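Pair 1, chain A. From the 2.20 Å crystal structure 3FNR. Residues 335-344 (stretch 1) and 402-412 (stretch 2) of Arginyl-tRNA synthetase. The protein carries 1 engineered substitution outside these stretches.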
# COMPACT_ATOMS: atom_id res chain seq x y z
N ASN A 335 -3.85 -20.35 9.39
CA ASN A 335 -4.02 -19.64 8.11
C ASN A 335 -5.20 -18.67 8.23
O ASN A 335 -6.35 -19.04 7.94
CB ASN A 335 -4.22 -20.61 6.94
CG ASN A 335 -4.28 -19.91 5.58
OD1 ASN A 335 -4.12 -18.69 5.47
ND2 ASN A 335 -4.50 -20.69 4.53
N PRO A 336 -4.92 -17.42 8.65
CA PRO A 336 -5.99 -16.51 9.02
C PRO A 336 -6.89 -16.13 7.86
O PRO A 336 -8.08 -15.99 8.06
CB PRO A 336 -5.25 -15.30 9.58
CG PRO A 336 -3.87 -15.80 9.90
CD PRO A 336 -3.60 -16.78 8.81
N VAL A 337 -6.34 -16.02 6.65
CA VAL A 337 -7.17 -15.72 5.48
C VAL A 337 -8.21 -16.82 5.22
O VAL A 337 -9.39 -16.51 4.97
CB VAL A 337 -6.34 -15.50 4.19
CG1 VAL A 337 -7.18 -14.80 3.10
CG2 VAL A 337 -5.06 -14.72 4.49
N TYR A 338 -7.78 -18.08 5.29
CA TYR A 338 -8.67 -19.23 5.15
C TYR A 338 -9.74 -19.16 6.22
O TYR A 338 -10.92 -19.24 5.93
CB TYR A 338 -7.92 -20.57 5.27
CG TYR A 338 -8.85 -21.77 5.43
CD1 TYR A 338 -9.21 -22.25 6.70
CD2 TYR A 338 -9.38 -22.41 4.31
CE1 TYR A 338 -10.09 -23.33 6.84
CE2 TYR A 338 -10.26 -23.50 4.44
CZ TYR A 338 -10.60 -23.95 5.71
OH TYR A 338 -11.45 -25.02 5.85
N TYR A 339 -9.27 -19.02 7.45
CA TYR A 339 -10.08 -19.11 8.65
C TYR A 339 -11.16 -18.03 8.69
O TYR A 339 -12.32 -18.32 9.01
CB TYR A 339 -9.17 -19.05 9.87
CG TYR A 339 -9.79 -19.56 11.16
CD1 TYR A 339 -9.87 -18.73 12.28
CD2 TYR A 339 -10.29 -20.86 11.26
CE1 TYR A 339 -10.43 -19.18 13.47
CE2 TYR A 339 -10.85 -21.33 12.45
CZ TYR A 339 -10.92 -20.48 13.55
OH TYR A 339 -11.46 -20.91 14.74
N ILE A 340 -10.78 -16.81 8.32
CA ILE A 340 -11.72 -15.69 8.28
C ILE A 340 -12.72 -15.90 7.14
O ILE A 340 -13.93 -15.78 7.36
CB ILE A 340 -11.01 -14.31 8.18
CG1 ILE A 340 -10.17 -14.06 9.44
CG2 ILE A 340 -12.03 -13.20 8.02
CD1 ILE A 340 -9.03 -13.06 9.27
N ASN A 341 -12.23 -16.25 5.95
CA ASN A 341 -13.10 -16.59 4.82
C ASN A 341 -14.04 -17.75 5.12
O ASN A 341 -15.20 -17.75 4.70
CB ASN A 341 -12.29 -16.92 3.55
CG ASN A 341 -12.11 -15.73 2.61
OD1 ASN A 341 -12.97 -14.86 2.51
ND2 ASN A 341 -10.98 -15.71 1.90
N TYR A 342 -13.53 -18.74 5.86
CA TYR A 342 -14.32 -19.90 6.26
C TYR A 342 -15.52 -19.50 7.12
O TYR A 342 -16.60 -20.04 6.93
CB TYR A 342 -13.45 -20.96 6.96
CG TYR A 342 -14.16 -22.29 7.15
CD1 TYR A 342 -14.96 -22.82 6.14
CD2 TYR A 342 -14.01 -23.01 8.34
CE1 TYR A 342 -15.62 -24.03 6.32
CE2 TYR A 342 -14.66 -24.23 8.52
CZ TYR A 342 -15.46 -24.73 7.50
OH TYR A 342 -16.11 -25.93 7.66
N ALA A 343 -15.32 -18.54 8.02
CA ALA A 343 -16.40 -17.98 8.82
C ALA A 343 -17.50 -17.40 7.94
O ALA A 343 -18.68 -17.74 8.11
CB ALA A 343 -15.87 -16.92 9.77
N HIS A 344 -17.10 -16.58 6.97
CA HIS A 344 -18.01 -15.95 6.03
C HIS A 344 -18.76 -16.97 5.16
O HIS A 344 -19.97 -16.85 4.98
CB HIS A 344 -17.23 -14.96 5.14
CG HIS A 344 -18.10 -14.10 4.29
ND1 HIS A 344 -18.45 -14.45 3.00
CD2 HIS A 344 -18.73 -12.93 4.54
CE1 HIS A 344 -19.24 -13.52 2.50
NE2 HIS A 344 -19.43 -12.58 3.41
N TYR A 402 -8.86 -7.64 14.55
CA TYR A 402 -10.30 -7.63 14.77
C TYR A 402 -10.92 -8.85 14.10
O TYR A 402 -11.73 -9.56 14.69
CB TYR A 402 -10.93 -6.34 14.22
CG TYR A 402 -12.45 -6.37 14.13
CD1 TYR A 402 -13.23 -6.08 15.24
CD2 TYR A 402 -13.09 -6.69 12.94
CE1 TYR A 402 -14.63 -6.12 15.17
CE2 TYR A 402 -14.48 -6.74 12.85
CZ TYR A 402 -15.24 -6.45 13.97
OH TYR A 402 -16.62 -6.49 13.87
N LEU A 403 -10.52 -9.06 12.85
CA LEU A 403 -11.09 -10.07 11.99
C LEU A 403 -10.75 -11.47 12.47
O LEU A 403 -11.61 -12.36 12.46
CB LEU A 403 -10.56 -9.85 10.58
CG LEU A 403 -11.52 -9.64 9.42
CD1 LEU A 403 -12.86 -9.04 9.85
CD2 LEU A 403 -10.82 -8.76 8.41
N LYS A 404 -9.49 -11.65 12.89
CA LYS A 404 -9.02 -12.89 13.51
C LYS A 404 -9.88 -13.29 14.70
O LYS A 404 -10.36 -14.43 14.77
CB LYS A 404 -7.58 -12.71 14.01
CG LYS A 404 -6.53 -13.38 13.17
CD LYS A 404 -5.21 -13.52 13.94
CE LYS A 404 -4.64 -12.17 14.38
NZ LYS A 404 -3.33 -12.29 15.08
N ASN A 405 -10.06 -12.36 15.63
CA ASN A 405 -10.84 -12.61 16.82
C ASN A 405 -12.32 -12.84 16.52
O ASN A 405 -12.95 -13.70 17.12
CB ASN A 405 -10.65 -11.48 17.83
CG ASN A 405 -9.22 -11.38 18.33
OD1 ASN A 405 -8.54 -12.39 18.53
ND2 ASN A 405 -8.76 -10.15 18.54
N LEU A 406 -12.85 -12.08 15.57
CA LEU A 406 -14.25 -12.23 15.17
C LEU A 406 -14.52 -13.59 14.52
O LEU A 406 -15.57 -14.20 14.75
CB LEU A 406 -14.67 -11.10 14.24
CG LEU A 406 -16.09 -11.05 13.67
CD1 LEU A 406 -17.13 -10.89 14.77
CD2 LEU A 406 -16.20 -9.92 12.70
N ALA A 407 -13.58 -14.05 13.70
CA ALA A 407 -13.71 -15.36 13.05
C ALA A 407 -13.63 -16.48 14.08
O ALA A 407 -14.43 -17.42 14.03
CB ALA A 407 -12.65 -15.56 11.99
N ALA A 408 -12.69 -16.36 15.02
CA ALA A 408 -12.51 -17.34 16.09
C ALA A 408 -13.79 -17.48 16.91
O ALA A 408 -14.28 -18.58 17.10
CB ALA A 408 -11.34 -16.94 16.99
N ASN A 409 -14.31 -16.34 17.36
CA ASN A 409 -15.53 -16.29 18.16
C ASN A 409 -16.76 -16.77 17.41
O ASN A 409 -17.57 -17.48 17.99
CB ASN A 409 -15.74 -14.90 18.72
CG ASN A 409 -14.68 -14.51 19.71
OD1 ASN A 409 -14.17 -15.36 20.44
ND2 ASN A 409 -14.32 -13.24 19.72
N PHE A 410 -16.88 -16.41 16.13
CA PHE A 410 -17.97 -16.95 15.31
C PHE A 410 -17.91 -18.47 15.22
O PHE A 410 -18.90 -19.13 15.51
CB PHE A 410 -17.99 -16.40 13.88
CG PHE A 410 -18.89 -17.19 12.96
CD1 PHE A 410 -20.26 -17.05 13.05
CD2 PHE A 410 -18.36 -18.11 12.06
CE1 PHE A 410 -21.11 -17.81 12.24
CE2 PHE A 410 -19.19 -18.87 11.24
CZ PHE A 410 -20.56 -18.72 11.33
N HIS A 411 -16.76 -18.99 14.80
CA HIS A 411 -16.57 -20.42 14.61
C HIS A 411 -16.96 -21.18 15.86
O HIS A 411 -17.74 -22.13 15.78
CB HIS A 411 -15.13 -20.74 14.21
CG HIS A 411 -14.83 -20.48 12.76
ND1 HIS A 411 -15.53 -21.08 11.73
CD2 HIS A 411 -13.88 -19.71 12.17
CE1 HIS A 411 -15.04 -20.68 10.57
NE2 HIS A 411 -14.04 -19.85 10.81
N LYS A 412 -16.45 -20.73 17.00
CA LYS A 412 -16.73 -21.35 18.28
C LYS A 412 -18.22 -21.28 18.61
O LYS A 412 -18.82 -22.28 19.00
CB LYS A 412 -15.88 -20.72 19.38
CG LYS A 412 -15.83 -21.56 20.65
CD LYS A 412 -15.63 -20.71 21.90
CE LYS A 412 -15.42 -21.60 23.13
NZ LYS A 412 -16.49 -22.63 23.29

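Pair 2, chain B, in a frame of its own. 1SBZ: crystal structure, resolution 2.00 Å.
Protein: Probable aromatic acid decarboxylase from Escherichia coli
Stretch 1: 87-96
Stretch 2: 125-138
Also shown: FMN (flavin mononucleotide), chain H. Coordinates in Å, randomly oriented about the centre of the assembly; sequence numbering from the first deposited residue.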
# COMPACT_ATOMS: atom_id res chain seq x y z
N SER B 87 -19.05 -8.62 19.21
CA SER B 87 -18.98 -7.19 19.41
C SER B 87 -17.78 -6.63 18.64
O SER B 87 -16.89 -7.38 18.23
CB SER B 87 -18.81 -6.89 20.90
OG SER B 87 -17.51 -7.27 21.31
N MSE B 88 -17.76 -5.31 18.50
CA MSE B 88 -16.68 -4.61 17.82
C MSE B 88 -15.38 -4.67 18.60
O MSE B 88 -14.30 -4.75 18.00
CB MSE B 88 -17.07 -3.15 17.53
CG MSE B 88 -18.27 -3.01 16.58
SE MSE B 88 -18.04 -3.88 14.83
CE MSE B 88 -18.93 -5.64 15.17
N LYS B 89 -15.48 -4.66 19.93
CA LYS B 89 -14.31 -4.81 20.79
C LYS B 89 -13.65 -6.19 20.58
O LYS B 89 -12.44 -6.29 20.41
CB LYS B 89 -14.68 -4.53 22.26
CG LYS B 89 -14.55 -5.69 23.26
CD LYS B 89 -13.17 -5.75 23.86
CE LYS B 89 -13.19 -6.31 25.26
NZ LYS B 89 -13.18 -7.80 25.32
N THR B 90 -14.46 -7.24 20.59
CA THR B 90 -13.94 -8.58 20.40
C THR B 90 -13.36 -8.76 18.99
O THR B 90 -12.28 -9.32 18.82
CB THR B 90 -15.01 -9.63 20.71
OG1 THR B 90 -15.18 -9.71 22.14
CG2 THR B 90 -14.54 -11.02 20.34
N LEU B 91 -14.09 -8.27 18.00
CA LEU B 91 -13.63 -8.24 16.60
C LEU B 91 -12.26 -7.56 16.49
O LEU B 91 -11.34 -8.10 15.86
CB LEU B 91 -14.67 -7.52 15.74
CG LEU B 91 -14.57 -7.39 14.20
CD1 LEU B 91 -13.51 -6.43 13.79
CD2 LEU B 91 -14.35 -8.71 13.52
N ALA B 92 -12.13 -6.39 17.10
CA ALA B 92 -10.90 -5.61 17.09
C ALA B 92 -9.74 -6.34 17.77
O ALA B 92 -8.61 -6.29 17.30
CB ALA B 92 -11.12 -4.27 17.74
N GLY B 93 -10.04 -7.01 18.88
CA GLY B 93 -9.05 -7.80 19.60
C GLY B 93 -8.50 -8.94 18.78
O GLY B 93 -7.28 -9.16 18.74
N ILE B 94 -9.39 -9.67 18.11
CA ILE B 94 -9.00 -10.79 17.26
C ILE B 94 -8.14 -10.33 16.08
O ILE B 94 -7.10 -10.95 15.80
CB ILE B 94 -10.24 -11.61 16.81
CG1 ILE B 94 -10.95 -12.23 18.03
CG2 ILE B 94 -9.82 -12.74 15.83
CD1 ILE B 94 -12.41 -12.69 17.78
N ARG B 95 -8.55 -9.25 15.43
CA ARG B 95 -7.79 -8.69 14.30
C ARG B 95 -6.39 -8.24 14.70
O ARG B 95 -5.43 -8.48 13.97
CB ARG B 95 -8.56 -7.52 13.66
CG ARG B 95 -7.96 -6.99 12.35
CD ARG B 95 -6.89 -5.90 12.54
NE ARG B 95 -6.15 -5.62 11.30
CZ ARG B 95 -5.18 -6.39 10.80
NH1 ARG B 95 -4.81 -7.51 11.42
NH2 ARG B 95 -4.58 -6.04 9.66
N ALA B 96 -6.27 -7.58 15.85
CA ALA B 96 -4.98 -7.13 16.34
C ALA B 96 -4.15 -8.30 16.88
O ALA B 96 -2.92 -8.23 16.93
CB ALA B 96 -5.16 -6.06 17.42
N PRO B 125 -24.49 2.21 13.24
CA PRO B 125 -23.81 2.01 11.95
C PRO B 125 -22.45 1.35 12.14
O PRO B 125 -21.97 1.22 13.27
CB PRO B 125 -23.58 3.45 11.45
CG PRO B 125 -24.55 4.28 12.22
CD PRO B 125 -24.65 3.64 13.56
N LEU B 126 -21.85 0.92 11.03
CA LEU B 126 -20.47 0.47 11.00
C LEU B 126 -19.56 1.64 10.64
O LEU B 126 -19.87 2.43 9.75
CB LEU B 126 -20.30 -0.68 9.99
CG LEU B 126 -21.02 -1.98 10.39
CD1 LEU B 126 -20.92 -3.05 9.30
CD2 LEU B 126 -20.44 -2.49 11.71
N SER B 127 -18.45 1.78 11.35
CA SER B 127 -17.51 2.85 11.08
C SER B 127 -16.34 2.32 10.25
O SER B 127 -16.27 1.12 9.96
CB SER B 127 -17.00 3.45 12.39
OG SER B 127 -16.08 2.55 13.00
N THR B 128 -15.42 3.20 9.89
CA THR B 128 -14.22 2.82 9.15
C THR B 128 -13.38 1.79 9.90
O THR B 128 -12.85 0.87 9.29
CB THR B 128 -13.38 4.08 8.81
OG1 THR B 128 -14.14 4.91 7.93
CG2 THR B 128 -12.16 3.72 7.95
N ILE B 129 -13.28 1.94 11.22
CA ILE B 129 -12.51 0.99 12.03
C ILE B 129 -13.16 -0.40 11.99
O ILE B 129 -12.48 -1.38 11.76
CB ILE B 129 -12.35 1.47 13.49
CG1 ILE B 129 -11.62 2.81 13.55
CG2 ILE B 129 -11.58 0.40 14.32
CD1 ILE B 129 -11.72 3.52 14.92
N HIS B 130 -14.47 -0.46 12.23
CA HIS B 130 -15.20 -1.72 12.16
C HIS B 130 -14.93 -2.41 10.82
O HIS B 130 -14.57 -3.57 10.78
CB HIS B 130 -16.71 -1.50 12.35
CG HIS B 130 -17.06 -0.77 13.61
ND1 HIS B 130 -18.19 0.01 13.73
CD2 HIS B 130 -16.44 -0.72 14.82
CE1 HIS B 130 -18.25 0.52 14.95
NE2 HIS B 130 -17.20 0.09 15.63
N LEU B 131 -15.08 -1.65 9.73
CA LEU B 131 -14.90 -2.18 8.39
C LEU B 131 -13.46 -2.64 8.09
O LEU B 131 -13.26 -3.65 7.42
CB LEU B 131 -15.47 -1.20 7.35
CG LEU B 131 -17.00 -1.05 7.49
CD1 LEU B 131 -17.53 0.20 6.80
CD2 LEU B 131 -17.69 -2.31 6.95
N GLU B 132 -12.47 -1.89 8.58
CA GLU B 132 -11.05 -2.25 8.43
C GLU B 132 -10.77 -3.58 9.09
O GLU B 132 -10.13 -4.45 8.49
CB GLU B 132 -10.14 -1.23 9.13
CG GLU B 132 -9.74 -0.02 8.33
CD GLU B 132 -8.90 0.95 9.16
OE1 GLU B 132 -8.10 1.69 8.55
OE2 GLU B 132 -9.05 0.96 10.41
N ASN B 133 -11.23 -3.73 10.33
CA ASN B 133 -11.03 -4.95 11.10
C ASN B 133 -11.74 -6.14 10.45
O ASN B 133 -11.16 -7.23 10.36
CB ASN B 133 -11.49 -4.78 12.55
CG ASN B 133 -10.66 -3.74 13.33
OD1 ASN B 133 -11.11 -3.21 14.35
ND2 ASN B 133 -9.46 -3.46 12.85
N MSE B 134 -12.97 -5.93 9.99
CA MSE B 134 -13.71 -6.98 9.29
C MSE B 134 -13.01 -7.43 8.00
O MSE B 134 -12.96 -8.62 7.70
CB MSE B 134 -15.13 -6.51 8.96
CG MSE B 134 -16.01 -6.47 10.20
SE MSE B 134 -17.73 -5.62 9.89
CE MSE B 134 -18.57 -6.92 8.96
N LEU B 135 -12.49 -6.47 7.24
CA LEU B 135 -11.79 -6.79 6.00
C LEU B 135 -10.49 -7.56 6.26
O LEU B 135 -10.20 -8.55 5.59
CB LEU B 135 -11.53 -5.52 5.18
CG LEU B 135 -10.73 -5.67 3.87
CD1 LEU B 135 -11.41 -6.61 2.86
CD2 LEU B 135 -10.47 -4.31 3.24
N ALA B 136 -9.70 -7.10 7.23
CA ALA B 136 -8.42 -7.74 7.52
C ALA B 136 -8.61 -9.24 7.79
O ALA B 136 -7.88 -10.07 7.26
CB ALA B 136 -7.76 -7.06 8.71
N LEU B 137 -9.61 -9.56 8.61
CA LEU B 137 -9.92 -10.94 9.00
C LEU B 137 -10.56 -11.73 7.86
O LEU B 137 -10.27 -12.92 7.70
CB LEU B 137 -10.80 -10.95 10.25
CG LEU B 137 -10.11 -10.62 11.58
CD1 LEU B 137 -11.15 -10.44 12.68
CD2 LEU B 137 -9.08 -11.70 11.97
N SER B 138 -11.44 -11.08 7.09
CA SER B 138 -12.00 -11.67 5.87
C SER B 138 -10.90 -12.15 4.92
O SER B 138 -10.97 -13.27 4.40
CB SER B 138 -12.90 -10.65 5.15
OG SER B 138 -13.68 -11.26 4.13
N1 FMN H . -21.01 -3.37 21.32
C2 FMN H . -20.98 -3.59 19.96
O2 FMN H . -19.89 -3.59 19.40
N3 FMN H . -22.15 -3.80 19.26
C4 FMN H . -23.37 -3.79 19.94
O4 FMN H . -24.37 -4.23 19.36
C4A FMN H . -23.39 -3.57 21.33
N5 FMN H . -24.58 -3.56 22.04
C5A FMN H . -24.58 -3.34 23.41
C6 FMN H . -25.78 -3.33 24.13
C7 FMN H . -25.78 -3.12 25.51
C7M FMN H . -27.03 -3.49 26.29
C8 FMN H . -24.57 -2.91 26.19
C8M FMN H . -24.50 -2.93 27.69
C9 FMN H . -23.38 -2.92 25.47
C9A FMN H . -23.38 -3.13 24.09
N10 FMN H . -22.18 -3.13 23.38
C10 FMN H . -22.19 -3.35 22.01
C1' FMN H . -20.92 -2.64 24.04
C2' FMN H . -20.05 -3.84 24.44
O2' FMN H . -20.80 -4.69 25.29
C3' FMN H . -18.74 -3.40 25.10
O3' FMN H . -17.88 -2.84 24.11
C4' FMN H . -18.02 -4.54 25.84
O4' FMN H . -16.74 -4.12 26.29
C5' FMN H . -17.83 -5.78 24.98
O5' FMN H . -16.97 -6.70 25.64
P FMN H . -16.95 -8.23 25.14
O1P FMN H . -18.27 -8.85 25.56
O2P FMN H . -15.79 -8.90 25.81
O3P FMN H . -16.80 -8.27 23.64

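In both pairs two helices of one chain cross at a similar angle, and the N, CA and C atoms of 14 central residues superpose with an RMSD of 0.5 Å. The N-to-C directions diverge by 51° in pair 1 and 47° in pair 2, with axes 8.8 and 9.3 Å apart at closest approach. The buried surface is also alike, 500 and 529 Å². Helix 336-344 of pair 1 lies on helix 88-96 of pair 2, and helix 402-412 lies on 128-138.

Asn335(A) and Ser87(B) coincide at the N-cap position. The Ser87(B) side chain caps its helix, OG accepting from Thr90(B) N at 3.1 Å, and this end of the helix also binds the flavin mononucleotide: Ser87(B) OG and Thr90(B) OG1 each donate to FMN O3P at 2.6 Å, and Met88(B) N donates to FMN O2 at 2.9 Å.

At the first residue of the helix, right after the N-cap, Pro336(A) matches Met88(B), and across from them Lys404(A) matches His130(B). In pair 1 this corner is loose, with Pro336(A) CB 4.3 Å from Lys404(A) CG, and the lysine end leads away. In pair 2 the selenomethionine folds over the imidazole: Met88(B) CG lies 3.6 Å and SE 3.8 Å from the centroid of the His130(B) ring, both over its face, and SE also meets Leu126(B) CD2 at 4.2 Å.

At the middle, Ala407(A) matches Asn133(B). The small alanine points toward the first helix and lets the backbones come close: the CA atoms of Ile340(A) and Ala407(A) are 5.2 Å apart, and Ala407(A) CB lies 3.8 Å from Ile340(A) CA. Ile340(A) then reaches along the second helix, its CD1 3.8 Å from Leu403(A) CB. Its counterpart Ala92(B) covers much less, and in pair 2 the nearest CA atoms here are Arg95(B) CA and Asn133(B) CA, 5.9 Å apart.

The sharpest contrast is at His411(A) and Leu137(B), whose side-chain centres fall only 0.8 Å apart. The histidine enters a polar bond, His411(A) NE2 donating to Tyr339(A) O at 2.9 Å and 170°, the one hydrogen bond across pair 1. His411(A) CD2 also lies over one face of the Tyr339(A) ring, 3.4 Å from Tyr339(A) CZ, with the two ring planes inclined at 34°. Leu137(B) fills the space with hydrocarbon alone: its CD1 is 3.7 Å from CD2 of Leu91(B), the match of Tyr339(A), and its CD2 is 4.1 Å from CG2 of Ile94(B), the match of Tyr342(A). Pair 2 has no hydrogen bond between its helices.

At the far end the large and small partners trade places. In pair 1 Ala343(A) sits beside a phenyl ring, its CB 3.6 Å from Phe410(A) CD2. In pair 2 the matched residues are Arg95(B) and Ala136(B), so the long side chain comes from the first helix: Ala136(B) CB lies over one face of the guanidinium, 3.4 Å from Arg95(B) NE.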